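Local coordinates for protein flavohemoglobin (Malassezia yamatoensis, PDB 6O0A) that binds heme and FAD and, as in other flavohemoglobins, probably passes electrons from a reduced nicotinamide cofactor to heme to detoxify nitric oxide, at residues M189-A194 against A257-S262; T225-E230 against R235-L240; P292-V297 against A321-E326. One frame throughout, in Å; residues are numbered along the deposited sequence.

In the fold
Interaction 2 is the middle piece, lying against the flavin of FAD and touching both of the others. Its centre is about 12 Å from that of interaction 1, and strands 186-193 and 234-239 run side by side there, with M189 N 2.8 Å from I236 O in a probable hydrogen bond. Interaction 3 belongs to the nicotinamide-binding part, its centre about 10 Å from that of interaction 2. The seam between them carries a salt bridge, R235 NH2 to E326 OE1 at 2.8 Å, and an apolar touch of L227 on L323. Interactions 1 and 3 do not meet: their nearest atoms are about 8 Å apart. The L323 side chain lies about 8 Å from FAD.

Interaction 1: M189-A194 against A257-S262; sequences MVFEPA and ALLDIS
The run from F191 to A194 lies at 108° to the run from L258 to I261, and the CA atoms of F191 and L259 stand 8.9 Å apart, too far for any backbone pairing. Side chains fill that gap, F191 and I261 each starting out toward the other segment. The CD1 methyl of I261 comes in at the root of the F191 side chain, 3.8 Å from F191 CG and as close to F191 CB. It sits off-centre from the ring, 4.2 Å from the F191 centroid, and makes a CH-pi contact. The isoleucine gets there by stretching: CG1 lies anti to the carbonyl carbon (chi1 -56°), and the extended chain then carries CD1 across to the phenylalanine. At the far end of the ring L259 touches more lightly, its CD1 4.3 Å from F191 CE2. Farther along, where the strand has given way to loop, A194 CB meets L258 CD2 at 3.7 Å, a separate patch nearer the surface.

In the sheet, strand 171-181 lies between these two strands, so the contact reaches over a neighbour into the core of the FAD-binding domain. F174, I208, I210 and I236 add to the apolar cluster. The backbone of F191 is paired with R234, and E192 with K175, so the main chain finds its hydrogen bonds in adjacent strands. No hydrogen bond links the two segments themselves; F191 receives both I261 and L259, while A194 and L258 meet apart from it, and the contact therefore rests on dispersion and the exclusion of water.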
loop_
_atom_site.group_PDB
_atom_site.type_symbol
_atom_site.label_atom_id
_atom_site.label_comp_id
_atom_site.label_asym_id
_atom_site.label_seq_id
_atom_site.Cartn_x
_atom_site.Cartn_y
_atom_site.Cartn_z
ATOM N N MET A 189 -14.391 6.463 -10.777
ATOM C CA MET A 189 -14.946 5.296 -11.468
ATOM C C MET A 189 -15.743 4.434 -10.500
ATOM O O MET A 189 -15.263 4.125 -9.406
ATOM C CB MET A 189 -13.811 4.477 -12.090
ATOM C CG MET A 189 -12.942 5.347 -12.997
ATOM S SD MET A 189 -11.568 4.415 -13.725
ATOM C CE MET A 189 -12.463 3.365 -14.861
ATOM N N VAL A 190 -16.947 4.030 -10.903
ATOM C CA VAL A 190 -17.795 3.158 -10.090
ATOM C C VAL A 190 -18.009 1.844 -10.830
ATOM O O VAL A 190 -18.458 1.848 -11.982
ATOM C CB VAL A 190 -19.151 3.807 -9.772
ATOM C CG1 VAL A 190 -20.012 2.843 -8.934
ATOM C CG2 VAL A 190 -18.960 5.161 -9.045
ATOM N N PHE A 191 -17.723 0.723 -10.151
ATOM C CA PHE A 191 -17.855 -0.620 -10.702
ATOM C C PHE A 191 -18.909 -1.424 -9.941
ATOM O O PHE A 191 -19.087 -1.255 -8.729
ATOM C CB PHE A 191 -16.523 -1.391 -10.629
ATOM C CG PHE A 191 -15.413 -0.814 -11.475
ATOM C CD1 PHE A 191 -14.595 0.195 -10.983
ATOM C CD2 PHE A 191 -15.171 -1.307 -12.742
ATOM C CE1 PHE A 191 -13.560 0.711 -11.756
ATOM C CE2 PHE A 191 -14.140 -0.800 -13.520
ATOM C CZ PHE A 191 -13.341 0.217 -13.031
ATOM N N GLU A 192 -19.585 -2.330 -10.639
ATOM C CA GLU A 192 -20.499 -3.268 -10.006
ATOM C C GLU A 192 -20.197 -4.675 -10.488
ATOM O O GLU A 192 -19.629 -4.856 -11.570
ATOM C CB GLU A 192 -21.965 -2.908 -10.305
ATOM C CG GLU A 192 -22.391 -1.653 -9.546
ATOM C CD GLU A 192 -23.804 -1.216 -9.874
ATOM O OE1 GLU A 192 -24.490 -1.940 -10.621
ATOM O OE2 GLU A 192 -24.218 -0.147 -9.384
ATOM N N PRO A 193 -20.536 -5.695 -9.698
ATOM C CA PRO A 193 -20.211 -7.069 -10.116
ATOM C C PRO A 193 -20.836 -7.410 -11.458
ATOM O O PRO A 193 -21.983 -7.049 -11.747
ATOM C CB PRO A 193 -20.793 -7.939 -8.997
ATOM C CG PRO A 193 -20.801 -7.064 -7.816
ATOM C CD PRO A 193 -21.072 -5.654 -8.329
ATOM N N ALA A 194 -20.062 -8.125 -12.272
ATOM C CA ALA A 194 -20.513 -8.663 -13.545
ATOM C C ALA A 194 -20.531 -10.181 -13.525
ATOM O O ALA A 194 -20.702 -10.807 -14.576
ATOM C CB ALA A 194 -19.624 -8.159 -14.689
ATOM N N ALA A 257 -17.270 -1.531 -19.790
ATOM C CA ALA A 257 -16.079 -2.366 -19.825
ATOM C C ALA A 257 -16.038 -3.308 -18.625
ATOM O O ALA A 257 -16.479 -2.974 -17.519
ATOM C CB ALA A 257 -14.817 -1.509 -19.846
ATOM N N LEU A 258 -15.495 -4.494 -18.856
ATOM C CA LEU A 258 -15.358 -5.518 -17.831
ATOM C C LEU A 258 -13.898 -5.603 -17.407
ATOM O O LEU A 258 -13.012 -5.780 -18.253
ATOM C CB LEU A 258 -15.832 -6.876 -18.364
ATOM C CG LEU A 258 -17.275 -6.929 -18.851
ATOM C CD1 LEU A 258 -17.574 -8.293 -19.446
ATOM C CD2 LEU A 258 -18.210 -6.619 -17.699
ATOM N N LEU A 259 -13.650 -5.489 -16.104
ATOM C CA LEU A 259 -12.323 -5.637 -15.520
ATOM C C LEU A 259 -12.437 -6.514 -14.283
ATOM O O LEU A 259 -13.483 -6.547 -13.629
ATOM C CB LEU A 259 -11.698 -4.273 -15.121
ATOM C CG LEU A 259 -11.409 -3.264 -16.241
ATOM C CD1 LEU A 259 -10.698 -2.047 -15.690
ATOM C CD2 LEU A 259 -10.566 -3.922 -17.317
ATOM N N ASP A 260 -11.356 -7.208 -13.946
ATOM C CA ASP A 260 -11.331 -8.009 -12.727
ATOM C C ASP A 260 -10.897 -7.148 -11.542
ATOM O O ASP A 260 -10.005 -6.301 -11.667
ATOM C CB ASP A 260 -10.382 -9.209 -12.885
ATOM C CG ASP A 260 -11.034 -10.394 -13.616
ATOM O OD1 ASP A 260 -12.272 -10.548 -13.566
ATOM O OD2 ASP A 260 -10.305 -11.196 -14.220
ATOM N N ILE A 261 -11.533 -7.365 -10.387
ATOM C CA ILE A 261 -11.199 -6.641 -9.159
ATOM C C ILE A 261 -10.985 -7.650 -8.040
ATOM O O ILE A 261 -11.768 -8.598 -7.883
ATOM C CB ILE A 261 -12.291 -5.632 -8.757
ATOM C CG1 ILE A 261 -12.550 -4.658 -9.911
ATOM C CG2 ILE A 261 -11.864 -4.875 -7.483
ATOM C CD1 ILE A 261 -13.475 -3.478 -9.573
ATOM N N SER A 262 -9.931 -7.435 -7.253
ATOM C CA SER A 262 -9.600 -8.327 -6.154
ATOM C C SER A 262 -10.564 -8.120 -4.985
ATOM O O SER A 262 -11.437 -7.246 -4.993
ATOM C CB SER A 262 -8.174 -8.080 -5.674
ATOM O OG SER A 262 -8.116 -6.863 -4.919
#

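Interaction 2: T225-E230 against R235-L240; sequences TLLPSE and RIAIKL. With FAD (flavin-adenine dinucleotide), chain B.
A loop, T225 to E230, is tied to the edge strand 235-239 by a backbone hydrogen bond and an arginine side chain, beside the flavin in the FAD-binding domain. L227 N donates to R235 O at 2.9 Å, which ties loop to strand. Beside that bond L227 turns CD1 against the strand, 3.6 Å from A237 CB, and also hangs over one face of the R235 guanidinium near its rim. The arginine lies extended, CG anti to the backbone N (chi1 176°), and so runs past the loop until NH1 reaches P228 O. That bond, 3.0 Å long and nearly straight at 163°, uses a lone pair in the carbonyl plane and lies almost within the guanidinium plane. NH2 points elsewhere, to salt bridges with D188 and E326, so the group is fixed along several edges. A water joins L227 O, S229 OG and R235 N.

The flavin closes the other end. T225 N is shared between FAD N5 and O4, A237 O accepts a hydrogen bond from FAD N3 at 3.0 Å, and K239 N gives a straight bond to FAD O2 at 2.9 Å. A second water accepts from A237 N and lies 2.7 Å from both T225 O and FAD O4. R222 and Q223, just upstream of T225, bind FAD as well, in the place of the family's Arg-x-Tyr-Ser/Thr motif, which here reads Arg-Gln-Phe-Thr. Strand 186-193 pairs with 235-239 on its inner side, helix 246-251 packs on I238, and helix 290-302 lies against T225, L227 and P228.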
loop_
_atom_site.group_PDB
_atom_site.type_symbol
_atom_site.label_atom_id
_atom_site.label_comp_id
_atom_site.label_asym_id
_atom_site.label_seq_id
_atom_site.Cartn_x
_atom_site.Cartn_y
_atom_site.Cartn_z
ATOM N N THR A 225 -7.490 2.958 -3.500
ATOM C CA THR A 225 -8.271 3.059 -2.275
ATOM C C THR A 225 -9.768 3.115 -2.569
ATOM O O THR A 225 -10.223 3.855 -3.447
ATOM C CB THR A 225 -7.835 4.319 -1.524
ATOM O OG1 THR A 225 -6.431 4.231 -1.254
ATOM C CG2 THR A 225 -8.601 4.451 -0.199
ATOM N N LEU A 226 -10.539 2.333 -1.816
ATOM C CA LEU A 226 -11.987 2.336 -1.966
ATOM C C LEU A 226 -12.594 3.639 -1.457
ATOM O O LEU A 226 -12.204 4.161 -0.408
ATOM C CB LEU A 226 -12.596 1.160 -1.212
ATOM C CG LEU A 226 -12.276 -0.162 -1.907
ATOM C CD1 LEU A 226 -12.797 -1.327 -1.054
ATOM C CD2 LEU A 226 -12.918 -0.165 -3.299
ATOM N N LEU A 227 -13.566 4.144 -2.200
ATOM C CA LEU A 227 -14.273 5.384 -1.895
ATOM C C LEU A 227 -15.738 5.132 -1.542
ATOM O O LEU A 227 -16.312 4.085 -1.880
ATOM C CB LEU A 227 -14.195 6.339 -3.096
ATOM C CG LEU A 227 -12.799 6.842 -3.458
ATOM C CD1 LEU A 227 -12.858 7.621 -4.747
ATOM C CD2 LEU A 227 -12.229 7.697 -2.316
ATOM N N PRO A 228 -16.388 6.089 -0.874
ATOM C CA PRO A 228 -17.790 5.893 -0.477
ATOM C C PRO A 228 -18.691 5.525 -1.650
ATOM O O PRO A 228 -18.668 6.162 -2.708
ATOM C CB PRO A 228 -18.176 7.248 0.126
ATOM C CG PRO A 228 -16.901 7.802 0.626
ATOM C CD PRO A 228 -15.822 7.332 -0.313
ATOM N N SER A 229 -19.494 4.482 -1.459
ATOM C CA SER A 229 -20.355 3.969 -2.518
ATOM C C SER A 229 -21.419 3.085 -1.883
ATOM O O SER A 229 -21.427 2.861 -0.668
ATOM C CB SER A 229 -19.538 3.186 -3.549
ATOM O OG SER A 229 -19.140 1.958 -2.973
ATOM N N GLU A 230 -22.329 2.583 -2.716
ATOM C CA GLU A 230 -23.242 1.548 -2.258
ATOM C C GLU A 230 -22.443 0.294 -1.919
ATOM O O GLU A 230 -21.322 0.107 -2.394
ATOM C CB GLU A 230 -24.271 1.226 -3.334
ATOM C CG GLU A 230 -25.073 2.413 -3.780
ATOM C CD GLU A 230 -26.446 2.421 -3.161
ATOM O OE1 GLU A 230 -27.349 1.759 -3.712
ATOM O OE2 GLU A 230 -26.614 3.071 -2.111
ATOM N N ARG A 235 -15.820 1.713 -5.771
ATOM C CA ARG A 235 -15.562 3.028 -6.338
ATOM C C ARG A 235 -14.126 3.435 -6.040
ATOM O O ARG A 235 -13.655 3.268 -4.912
ATOM C CB ARG A 235 -16.538 4.064 -5.781
ATOM C CG ARG A 235 -16.257 5.475 -6.265
ATOM C CD ARG A 235 -17.108 6.474 -5.486
ATOM N NE ARG A 235 -16.707 7.847 -5.794
ATOM C CZ ARG A 235 -16.857 8.856 -4.942
ATOM N NH1 ARG A 235 -17.385 8.629 -3.750
ATOM N NH2 ARG A 235 -16.482 10.083 -5.282
ATOM N N ILE A 236 -13.434 3.949 -7.060
ATOM C CA ILE A 236 -12.046 4.380 -6.957
ATOM C C ILE A 236 -11.865 5.645 -7.791
ATOM O O ILE A 236 -12.600 5.889 -8.754
ATOM C CB ILE A 236 -11.050 3.287 -7.426
ATOM C CG1 ILE A 236 -11.319 2.934 -8.901
ATOM C CG2 ILE A 236 -11.161 2.050 -6.531
ATOM C CD1 ILE A 236 -10.334 1.894 -9.470
ATOM N N ALA A 237 -10.874 6.454 -7.419
ATOM C CA ALA A 237 -10.506 7.649 -8.176
ATOM C C ALA A 237 -9.052 7.520 -8.592
ATOM O O ALA A 237 -8.163 7.427 -7.736
ATOM C CB ALA A 237 -10.714 8.925 -7.342
ATOM N N ILE A 238 -8.814 7.504 -9.903
ATOM C CA ILE A 238 -7.506 7.208 -10.466
ATOM C C ILE A 238 -6.906 8.496 -11.018
ATOM O O ILE A 238 -7.490 9.135 -11.899
ATOM C CB ILE A 238 -7.612 6.137 -11.561
ATOM C CG1 ILE A 238 -8.241 4.853 -11.003
ATOM C CG2 ILE A 238 -6.224 5.863 -12.190
ATOM C CD1 ILE A 238 -8.384 3.710 -12.054
ATOM N N LYS A 239 -5.726 8.852 -10.526
ATOM C CA LYS A 239 -4.961 9.960 -11.074
ATOM C C LYS A 239 -4.039 9.446 -12.167
ATOM O O LYS A 239 -3.350 8.435 -11.979
ATOM C CB LYS A 239 -4.141 10.635 -9.981
ATOM C CG LYS A 239 -3.340 11.821 -10.471
ATOM C CD LYS A 239 -2.793 12.605 -9.302
ATOM C CE LYS A 239 -2.129 13.890 -9.782
ATOM N NZ LYS A 239 -1.927 14.833 -8.651
ATOM N N LEU A 240 -4.005 10.155 -13.295
ATOM C CA LEU A 240 -3.143 9.745 -14.399
ATOM C C LEU A 240 -1.681 9.918 -14.018
ATOM O O LEU A 240 -1.263 10.990 -13.568
ATOM C CB LEU A 240 -3.466 10.560 -15.658
ATOM C CG LEU A 240 -2.638 10.188 -16.887
ATOM C CD1 LEU A 240 -2.948 8.743 -17.262
ATOM C CD2 LEU A 240 -2.902 11.141 -18.059
HETATM P PA FAD B . 3.415 2.461 -13.117
HETATM O O1A FAD B . 3.437 1.791 -14.440
HETATM O O2A FAD B . 3.284 1.549 -11.929
HETATM O O5B FAD B . 4.728 3.354 -12.945
HETATM C C5B FAD B . 5.036 3.941 -11.667
HETATM C C4B FAD B . 6.358 4.646 -11.842
HETATM O O4B FAD B . 7.352 3.682 -12.260
HETATM C C3B FAD B . 6.381 5.710 -12.925
HETATM O O3B FAD B . 5.912 6.971 -12.454
HETATM C C2B FAD B . 7.871 5.772 -13.276
HETATM O O2B FAD B . 8.592 6.598 -12.368
HETATM C C1B FAD B . 8.305 4.311 -13.103
HETATM N N9A FAD B . 8.377 3.568 -14.358
HETATM C C8A FAD B . 7.322 3.147 -15.120
HETATM N N7A FAD B . 7.672 2.559 -16.239
HETATM C C5A FAD B . 9.056 2.602 -16.212
HETATM C C6A FAD B . 10.032 2.207 -17.144
HETATM N N6A FAD B . 9.745 1.640 -18.322
HETATM N N1A FAD B . 11.328 2.435 -16.833
HETATM C C2A FAD B . 11.617 3.010 -15.661
HETATM N N3A FAD B . 10.782 3.434 -14.706
HETATM C C4A FAD B . 9.509 3.208 -15.049
HETATM N N1 FAD B . -3.423 5.847 -7.084
HETATM C C2 FAD B . -4.494 6.657 -7.340
HETATM O O2 FAD B . -4.531 7.395 -8.335
HETATM N N3 FAD B . -5.576 6.655 -6.463
HETATM C C4 FAD B . -5.690 5.885 -5.321
HETATM O O4 FAD B . -6.704 5.940 -4.625
HETATM C C4X FAD B . -4.554 5.031 -5.062
HETATM N N5 FAD B . -4.582 4.270 -4.000
HETATM C C5X FAD B . -3.486 3.449 -3.756
HETATM C C6 FAD B . -3.491 2.640 -2.618
HETATM C C7 FAD B . -2.425 1.791 -2.335
HETATM C C7M FAD B . -2.444 0.960 -1.076
HETATM C C8 FAD B . -1.334 1.733 -3.219
HETATM C C8M FAD B . -0.180 0.800 -2.968
HETATM C C9 FAD B . -1.321 2.546 -4.347
HETATM C C9A FAD B . -2.377 3.411 -4.617
HETATM N N10 FAD B . -2.384 4.253 -5.751
HETATM C C10 FAD B . -3.460 5.079 -6.000
HETATM C "C1'" FAD B . -1.291 4.199 -6.734
HETATM C "C2'" FAD B . -1.548 3.172 -7.833
HETATM O "O2'" FAD B . -1.600 1.865 -7.262
HETATM C "C3'" FAD B . -0.480 3.217 -8.931
HETATM O "O3'" FAD B . 0.811 3.100 -8.335
HETATM C "C4'" FAD B . -0.522 4.495 -9.768
HETATM O "O4'" FAD B . -1.858 4.692 -10.235
HETATM C "C5'" FAD B . 0.454 4.469 -10.928
HETATM O "O5'" FAD B . 0.123 3.351 -11.784
HETATM P P FAD B . 0.704 3.363 -13.271
HETATM O O1P FAD B . 0.186 4.455 -14.139
HETATM O O2P FAD B . 0.430 2.001 -13.844
HETATM O O3P FAD B . 2.274 3.567 -13.093
HETATM O O HOH W 1 -9.340 5.673 -5.166
HETATM O O HOH W 2 -16.391 1.577 -2.873
#

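Interaction 3: P292-V297 against A321-E326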
loop_
_atom_site.group_PDB
_atom_site.type_symbol
_atom_site.label_atom_id
_atom_site.label_comp_id
_atom_site.label_asym_id
_atom_site.label_seq_id
_atom_site.Cartn_x
_atom_site.Cartn_y
_atom_site.Cartn_z
ATOM N N PRO A 292 -7.988 7.900 0.823
ATOM C CA PRO A 292 -8.283 7.340 2.161
ATOM C C PRO A 292 -8.899 8.353 3.119
ATOM O O PRO A 292 -9.732 7.982 3.957
ATOM C CB PRO A 292 -6.912 6.847 2.661
ATOM C CG PRO A 292 -5.908 7.565 1.835
ATOM C CD PRO A 292 -6.547 7.805 0.500
ATOM N N VAL A 293 -8.519 9.624 3.010
ATOM C CA VAL A 293 -9.087 10.651 3.884
ATOM C C VAL A 293 -10.603 10.727 3.702
ATOM O O VAL A 293 -11.370 10.743 4.675
ATOM C CB VAL A 293 -8.400 12.002 3.615
ATOM C CG1 VAL A 293 -9.102 13.137 4.368
ATOM C CG2 VAL A 293 -6.916 11.943 4.021
ATOM N N LEU A 294 -11.061 10.765 2.452
ATOM C CA LEU A 294 -12.499 10.777 2.195
ATOM C C LEU A 294 -13.182 9.508 2.716
ATOM O O LEU A 294 -14.269 9.572 3.304
ATOM C CB LEU A 294 -12.744 10.953 0.698
ATOM C CG LEU A 294 -14.210 10.918 0.285
ATOM C CD1 LEU A 294 -15.008 12.022 0.992
ATOM C CD2 LEU A 294 -14.341 11.028 -1.238
ATOM N N ALA A 295 -12.558 8.342 2.526
ATOM C CA ALA A 295 -13.113 7.122 3.112
ATOM C C ALA A 295 -13.245 7.236 4.632
ATOM O O ALA A 295 -14.279 6.867 5.203
ATOM C CB ALA A 295 -12.243 5.914 2.730
ATOM N N PHE A 296 -12.212 7.760 5.301
ATOM C CA PHE A 296 -12.252 7.890 6.759
ATOM C C PHE A 296 -13.332 8.866 7.190
ATOM O O PHE A 296 -14.077 8.608 8.145
ATOM C CB PHE A 296 -10.905 8.382 7.293
ATOM C CG PHE A 296 -9.777 7.404 7.144
ATOM C CD1 PHE A 296 -10.010 6.032 7.115
ATOM C CD2 PHE A 296 -8.474 7.861 7.044
ATOM C CE1 PHE A 296 -8.957 5.140 6.989
ATOM C CE2 PHE A 296 -7.417 6.970 6.910
ATOM C CZ PHE A 296 -7.663 5.610 6.885
ATOM N N VAL A 297 -13.418 10.001 6.501
ATOM C CA VAL A 297 -14.355 11.038 6.906
ATOM C C VAL A 297 -15.788 10.572 6.712
ATOM O O VAL A 297 -16.643 10.800 7.569
ATOM C CB VAL A 297 -14.062 12.342 6.148
ATOM C CG1 VAL A 297 -15.153 13.366 6.440
ATOM C CG2 VAL A 297 -12.718 12.890 6.587
ATOM N N ALA A 321 -8.033 20.045 -6.944
ATOM C CA ALA A 321 -8.192 19.245 -5.736
ATOM C C ALA A 321 -9.237 18.158 -5.960
ATOM O O ALA A 321 -10.441 18.457 -5.996
ATOM C CB ALA A 321 -8.608 20.138 -4.561
ATOM N N PRO A 322 -8.841 16.895 -6.115
ATOM C CA PRO A 322 -9.837 15.862 -6.429
ATOM C C PRO A 322 -10.759 15.617 -5.248
ATOM O O PRO A 322 -10.310 15.522 -4.106
ATOM C CB PRO A 322 -8.989 14.624 -6.754
ATOM C CG PRO A 322 -7.698 14.847 -6.091
ATOM C CD PRO A 322 -7.478 16.343 -6.006
ATOM N N LEU A 323 -12.057 15.558 -5.533
ATOM C CA LEU A 323 -13.081 15.172 -4.564
ATOM C C LEU A 323 -13.225 16.180 -3.428
ATOM O O LEU A 323 -13.778 15.853 -2.372
ATOM C CB LEU A 323 -12.798 13.774 -4.000
ATOM C CG LEU A 323 -12.596 12.726 -5.102
ATOM C CD1 LEU A 323 -12.385 11.349 -4.472
ATOM C CD2 LEU A 323 -13.776 12.715 -6.071
ATOM N N ARG A 324 -12.748 17.408 -3.624
ATOM C CA ARG A 324 -12.850 18.406 -2.556
ATOM C C ARG A 324 -14.295 18.682 -2.171
ATOM O O ARG A 324 -14.619 18.770 -0.979
ATOM C CB ARG A 324 -12.165 19.708 -2.972
ATOM C CG ARG A 324 -12.441 20.874 -2.024
ATOM C CD ARG A 324 -11.392 21.973 -2.205
ATOM N NE ARG A 324 -11.649 23.089 -1.302
ATOM C CZ ARG A 324 -12.443 24.107 -1.606
ATOM N NH1 ARG A 324 -13.051 24.143 -2.783
ATOM N NH2 ARG A 324 -12.630 25.098 -0.732
ATOM N N GLY A 325 -15.177 18.847 -3.161
ATOM C CA GLY A 325 -16.564 19.147 -2.836
ATOM C C GLY A 325 -17.187 18.087 -1.952
ATOM O O GLY A 325 -17.843 18.400 -0.954
ATOM N N GLU A 326 -16.968 16.818 -2.291
ATOM C CA GLU A 326 -17.539 15.724 -1.516
ATOM C C GLU A 326 -16.910 15.637 -0.128
ATOM O O GLU A 326 -17.608 15.385 0.859
ATOM C CB GLU A 326 -17.356 14.414 -2.275
ATOM C CG GLU A 326 -17.895 13.220 -1.539
ATOM C CD GLU A 326 -17.779 11.952 -2.356
ATOM O OE1 GLU A 326 -17.480 12.054 -3.570
ATOM O OE2 GLU A 326 -17.975 10.860 -1.784
#
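L294 on helix 290-302 and the L323 to E326 start of helix 324-332 meet where two helices of the nicotinamide-binding domain, each leading from one strand of the parallel sheet to the next, lie side by side. The leucine does the touching with both branches. Its CG is anti to the backbone N (chi1 177°), which sends the methyls out toward the other helix: CD2 rests 3.7 Å from E326 OE2 and 3.8 Å from L323 CD1, while CD1 lies 4.0 Å from E326 CG. The two long side chains, L294 and E326, cross at about a right angle. E326 OE1 is held by a salt bridge to R235 NH2, while OE2 lies against the leucine methyl.

L323 arrives at its place through a type II turn from A321 to R324, whose third residue it is; its positive phi, 66°, is what that position requires, and it is also the N-cap of the helix. V297 extends the helix pairing onto L327 and R330. Consecutive helices packed on one face of a parallel sheet, joined through beta-alpha-beta crossovers, are the mark of the Rossmann-like NAD-binding domain of ferredoxin reductase relatives.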